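Local coordinates for membrane lipoprotein TpN32 (Treponema pallidum, PDB 1XS5) that probably captures L-methionine at the cell envelope, as a lipoprotein of the NlpA family with a periplasmic-binding-protein fold, at residues 47-61 against 195-209. Numbering follows the deposited sequence.
Sequences VMRGDILMNFFQHVP and AYANVLVVKRGNEAD. With MET (methionine), chain B.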
# COMPACT_ATOMS: atom_id res chain seq x y z
N VAL A 47 12.32 7.57 9.73
CA VAL A 47 12.33 6.62 10.86
C VAL A 47 13.82 6.17 11.09
O VAL A 47 14.28 6.09 12.24
CB VAL A 47 11.46 5.36 10.56
CG1 VAL A 47 11.78 4.23 11.61
CG2 VAL A 47 9.95 5.71 10.62
N MET A 48 14.57 5.91 10.03
CA MET A 48 15.97 5.49 10.21
C MET A 48 16.81 6.58 10.93
O MET A 48 17.64 6.23 11.77
CB MET A 48 16.65 5.13 8.88
CG MET A 48 16.28 3.74 8.32
SD MET A 48 16.61 2.36 9.51
CE MET A 48 18.45 2.50 9.67
N ARG A 49 16.60 7.86 10.60
CA ARG A 49 17.35 8.96 11.26
C ARG A 49 16.85 9.21 12.68
O ARG A 49 17.54 9.84 13.47
CB ARG A 49 17.21 10.33 10.54
CG ARG A 49 17.76 10.45 9.16
CD ARG A 49 17.80 11.93 8.73
NE ARG A 49 16.48 12.54 8.83
CZ ARG A 49 15.53 12.41 7.91
NH1 ARG A 49 15.76 11.72 6.80
NH2 ARG A 49 14.34 12.95 8.11
N GLY A 50 15.64 8.74 12.99
CA GLY A 50 15.08 8.98 14.30
C GLY A 50 14.23 10.24 14.45
O GLY A 50 13.89 10.66 15.57
N ASP A 51 13.87 10.87 13.33
CA ASP A 51 13.03 12.08 13.37
C ASP A 51 11.62 11.74 13.81
O ASP A 51 10.92 12.59 14.36
CB ASP A 51 13.00 12.75 11.99
CG ASP A 51 14.31 13.41 11.65
OD1 ASP A 51 15.19 13.49 12.55
OD2 ASP A 51 14.45 13.86 10.48
N ILE A 52 11.18 10.52 13.49
CA ILE A 52 9.88 10.01 13.92
C ILE A 52 10.14 8.58 14.50
O ILE A 52 11.10 7.91 14.11
CB ILE A 52 8.88 9.93 12.77
CG1 ILE A 52 9.52 9.29 11.55
CG2 ILE A 52 8.34 11.36 12.42
CD1 ILE A 52 8.53 9.05 10.43
N LEU A 53 9.27 8.13 15.39
CA LEU A 53 9.43 6.83 16.05
C LEU A 53 8.88 5.69 15.19
O LEU A 53 9.36 4.55 15.24
CB LEU A 53 8.67 6.86 17.38
CG LEU A 53 8.90 5.66 18.29
CD1 LEU A 53 10.42 5.41 18.48
CD2 LEU A 53 8.25 5.95 19.63
N MET A 54 7.87 5.99 14.38
CA MET A 54 7.29 4.95 13.55
C MET A 54 6.64 5.52 12.32
O MET A 54 6.54 6.73 12.17
CB MET A 54 6.25 4.16 14.37
CG MET A 54 5.07 4.94 14.83
SD MET A 54 4.27 4.30 16.43
CE MET A 54 4.71 5.52 17.65
N ASN A 55 6.25 4.64 11.39
CA ASN A 55 5.52 5.13 10.25
C ASN A 55 4.47 4.13 9.90
O ASN A 55 4.52 2.96 10.35
CB ASN A 55 6.38 5.52 9.01
CG ASN A 55 7.12 4.38 8.35
OD1 ASN A 55 6.60 3.24 8.17
ND2 ASN A 55 8.36 4.69 7.91
N PHE A 56 3.47 4.60 9.17
CA PHE A 56 2.37 3.71 8.82
C PHE A 56 1.91 4.00 7.39
O PHE A 56 1.06 4.87 7.15
CB PHE A 56 1.24 3.89 9.85
CG PHE A 56 0.00 3.01 9.59
CD1 PHE A 56 0.14 1.68 9.23
CD2 PHE A 56 -1.25 3.51 9.76
CE1 PHE A 56 -1.00 0.88 9.05
CE2 PHE A 56 -2.37 2.71 9.58
CZ PHE A 56 -2.22 1.41 9.22
N PHE A 57 2.47 3.28 6.43
CA PHE A 57 2.08 3.52 5.02
C PHE A 57 2.42 2.40 4.04
O PHE A 57 1.99 2.47 2.90
CB PHE A 57 2.79 4.77 4.48
CG PHE A 57 4.23 4.50 4.07
CD1 PHE A 57 5.24 4.39 5.03
CD2 PHE A 57 4.57 4.36 2.73
CE1 PHE A 57 6.58 4.16 4.65
CE2 PHE A 57 5.89 4.13 2.33
CZ PHE A 57 6.90 4.04 3.29
N GLN A 58 3.15 1.37 4.48
CA GLN A 58 3.63 0.36 3.54
C GLN A 58 3.35 -1.07 3.97
O GLN A 58 2.89 -1.30 5.10
CB GLN A 58 5.15 0.53 3.41
CG GLN A 58 5.92 -0.01 4.69
CD GLN A 58 7.35 0.55 4.88
OE1 GLN A 58 8.21 0.41 4.04
NE2 GLN A 58 7.57 1.19 6.00
N HIS A 59 3.68 -2.00 3.07
CA HIS A 59 3.56 -3.43 3.40
C HIS A 59 5.00 -4.00 3.60
O HIS A 59 5.99 -3.31 3.34
CB HIS A 59 2.76 -4.17 2.31
CG HIS A 59 3.15 -3.83 0.91
ND1 HIS A 59 4.42 -4.03 0.40
CD2 HIS A 59 2.42 -3.35 -0.11
CE1 HIS A 59 4.44 -3.71 -0.88
NE2 HIS A 59 3.23 -3.29 -1.21
N VAL A 60 5.13 -5.25 4.07
CA VAL A 60 6.46 -5.78 4.31
C VAL A 60 7.41 -5.88 3.09
O VAL A 60 8.60 -5.59 3.23
CB VAL A 60 6.39 -7.15 5.09
CG1 VAL A 60 7.79 -7.72 5.24
CG2 VAL A 60 5.81 -6.91 6.49
N PRO A 61 6.91 -6.31 1.90
CA PRO A 61 7.80 -6.38 0.75
C PRO A 61 8.41 -4.99 0.44
O PRO A 61 9.55 -4.89 0.04
CB PRO A 61 6.88 -6.88 -0.38
CG PRO A 61 5.98 -7.85 0.33
CD PRO A 61 5.65 -7.06 1.64
N ALA A 195 -0.87 -10.99 1.77
CA ALA A 195 0.61 -10.95 1.83
C ALA A 195 1.12 -9.47 1.83
O ALA A 195 2.24 -9.15 2.27
CB ALA A 195 1.19 -11.67 0.64
N TYR A 196 0.29 -8.58 1.33
CA TYR A 196 0.64 -7.18 1.24
C TYR A 196 -0.04 -6.32 2.29
O TYR A 196 -0.29 -5.14 2.08
CB TYR A 196 0.35 -6.71 -0.19
CG TYR A 196 1.33 -7.33 -1.18
CD1 TYR A 196 2.62 -6.78 -1.36
CD2 TYR A 196 1.00 -8.49 -1.91
CE1 TYR A 196 3.53 -7.36 -2.24
CE2 TYR A 196 1.92 -9.07 -2.79
CZ TYR A 196 3.18 -8.50 -2.95
OH TYR A 196 4.09 -9.04 -3.84
N ALA A 197 -0.33 -6.94 3.44
CA ALA A 197 -0.92 -6.23 4.58
C ALA A 197 0.01 -5.05 4.96
O ALA A 197 1.25 -5.18 4.94
CB ALA A 197 -1.06 -7.19 5.80
N ASN A 198 -0.61 -3.91 5.28
CA ASN A 198 0.11 -2.70 5.66
C ASN A 198 0.45 -2.83 7.13
O ASN A 198 -0.38 -3.25 7.95
CB ASN A 198 -0.76 -1.48 5.40
CG ASN A 198 -0.79 -1.10 3.91
OD1 ASN A 198 -0.82 0.09 3.57
ND2 ASN A 198 -0.76 -2.11 3.01
N VAL A 199 1.67 -2.42 7.47
CA VAL A 199 2.18 -2.60 8.82
C VAL A 199 2.68 -1.33 9.48
O VAL A 199 3.01 -0.33 8.82
CB VAL A 199 3.41 -3.55 8.78
CG1 VAL A 199 2.97 -5.01 8.54
CG2 VAL A 199 4.34 -3.14 7.64
N LEU A 200 2.77 -1.39 10.81
CA LEU A 200 3.27 -0.28 11.61
C LEU A 200 4.77 -0.59 11.65
O LEU A 200 5.16 -1.69 12.04
CB LEU A 200 2.66 -0.33 13.01
CG LEU A 200 3.16 0.80 13.91
CD1 LEU A 200 2.81 2.17 13.23
CD2 LEU A 200 2.53 0.67 15.32
N VAL A 201 5.63 0.36 11.29
CA VAL A 201 7.07 0.11 11.19
C VAL A 201 7.93 0.96 12.09
O VAL A 201 7.65 2.16 12.29
CB VAL A 201 7.52 0.29 9.70
CG1 VAL A 201 9.04 0.37 9.54
CG2 VAL A 201 6.93 -0.88 8.87
N VAL A 202 8.97 0.34 12.68
CA VAL A 202 9.92 1.09 13.52
C VAL A 202 11.34 0.63 13.23
O VAL A 202 11.58 -0.31 12.46
CB VAL A 202 9.63 0.92 15.04
CG1 VAL A 202 8.22 1.41 15.37
CG2 VAL A 202 9.82 -0.57 15.45
N LYS A 203 12.31 1.32 13.83
CA LYS A 203 13.69 0.91 13.64
C LYS A 203 13.92 -0.32 14.52
O LYS A 203 13.34 -0.42 15.59
CB LYS A 203 14.61 2.03 14.07
CG LYS A 203 16.05 1.66 13.96
CD LYS A 203 16.82 2.57 14.88
CE LYS A 203 17.11 3.85 14.15
NZ LYS A 203 18.16 3.46 13.17
N ARG A 204 14.74 -1.27 14.07
CA ARG A 204 14.99 -2.47 14.88
C ARG A 204 15.57 -1.95 16.20
O ARG A 204 16.47 -1.10 16.20
CB ARG A 204 16.02 -3.39 14.20
CG ARG A 204 16.25 -4.69 14.93
CD ARG A 204 17.30 -5.53 14.21
NE ARG A 204 16.83 -6.08 12.93
CZ ARG A 204 15.88 -7.01 12.81
NH1 ARG A 204 15.27 -7.50 13.89
NH2 ARG A 204 15.54 -7.48 11.61
N GLY A 205 15.03 -2.45 17.30
CA GLY A 205 15.51 -2.02 18.59
C GLY A 205 14.41 -1.27 19.31
O GLY A 205 14.49 -1.09 20.53
N ASN A 206 13.38 -0.83 18.57
CA ASN A 206 12.26 -0.09 19.18
C ASN A 206 10.93 -0.85 19.18
O ASN A 206 9.90 -0.30 19.57
CB ASN A 206 12.04 1.25 18.46
CG ASN A 206 13.14 2.27 18.73
OD1 ASN A 206 13.75 2.26 19.80
ND2 ASN A 206 13.37 3.18 17.77
N GLU A 207 10.95 -2.11 18.75
CA GLU A 207 9.71 -2.92 18.70
C GLU A 207 8.93 -3.01 20.00
O GLU A 207 7.69 -3.03 20.00
CB GLU A 207 10.01 -4.36 18.23
CG GLU A 207 10.92 -4.44 17.05
CD GLU A 207 12.41 -4.52 17.41
OE1 GLU A 207 12.93 -3.63 18.11
OE2 GLU A 207 13.05 -5.47 16.94
N ALA A 208 9.67 -3.09 21.11
CA ALA A 208 9.08 -3.19 22.44
C ALA A 208 8.74 -1.85 23.10
O ALA A 208 8.09 -1.82 24.16
CB ALA A 208 10.00 -4.00 23.34
N ASP A 209 9.17 -0.75 22.47
CA ASP A 209 8.87 0.57 23.01
C ASP A 209 7.40 0.50 23.41
O ASP A 209 6.56 0.08 22.63
CB ASP A 209 9.08 1.65 21.95
CG ASP A 209 8.76 3.05 22.46
OD1 ASP A 209 7.58 3.34 22.78
OD2 ASP A 209 9.70 3.87 22.56
N MET B . -1.20 1.33 0.95
CA MET B . -0.32 0.71 -0.11
C MET B . -0.82 -0.66 -0.61
O MET B . -0.86 -0.87 -1.85
CB MET B . 1.12 0.53 0.44
CG MET B . 2.10 0.19 -0.66
SD MET B . 3.79 -0.08 -0.09
CE MET B . 4.31 1.68 0.10
OXT MET B . -1.18 -1.50 0.24
O HOH W 1 11.94 3.70 15.39
O HOH W 2 4.57 1.52 7.44
O HOH W 3 2.79 -7.22 4.23
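In the mixed sheet of one lobe of this periplasmic-binding-protein fold, strand 54-59 pairs antiparallel with strand 198-203, and the pair runs on into the methionine pocket. Asn55 and Val201 form a hydrogen-bonded pair, Asn55 N to Val201 O and Val201 N to Asn55 O both at 3.0 Å. The chain then turns a corner at Phe57, where a water bridges Phe57 N, Asn55 OD1 and Val199 O; past it Val199 N donates to Gln58 O (2.9 Å). Phe57, Gln58 and His59, at and just past the corner, line the pocket. His59 is sandwiched: Tyr196 makes a T-shaped (edge-to-face) stack on it, CD1 over the centre of the His59 ring and planes at 75°, while methionine SD lies 3.4 Å from His59 NE2 over the opposite face, displaced toward the rim. His59 is the N-cap residue of helix 60-70: ND1 caps His62 N, NE2 is hydrogen-bonded to Asn112 OD1, and the two bonds together would hold the ring's rotation. Glu83, Arg115 and Asn171 also hydrogen-bond the ligand. Asn198 OD1, also hydrogen-bonded to His14 NE2, accepts from methionine N, while Asn198 ND2 donates to methionine OXT at 2.9 Å along a nearly straight bond of 168°.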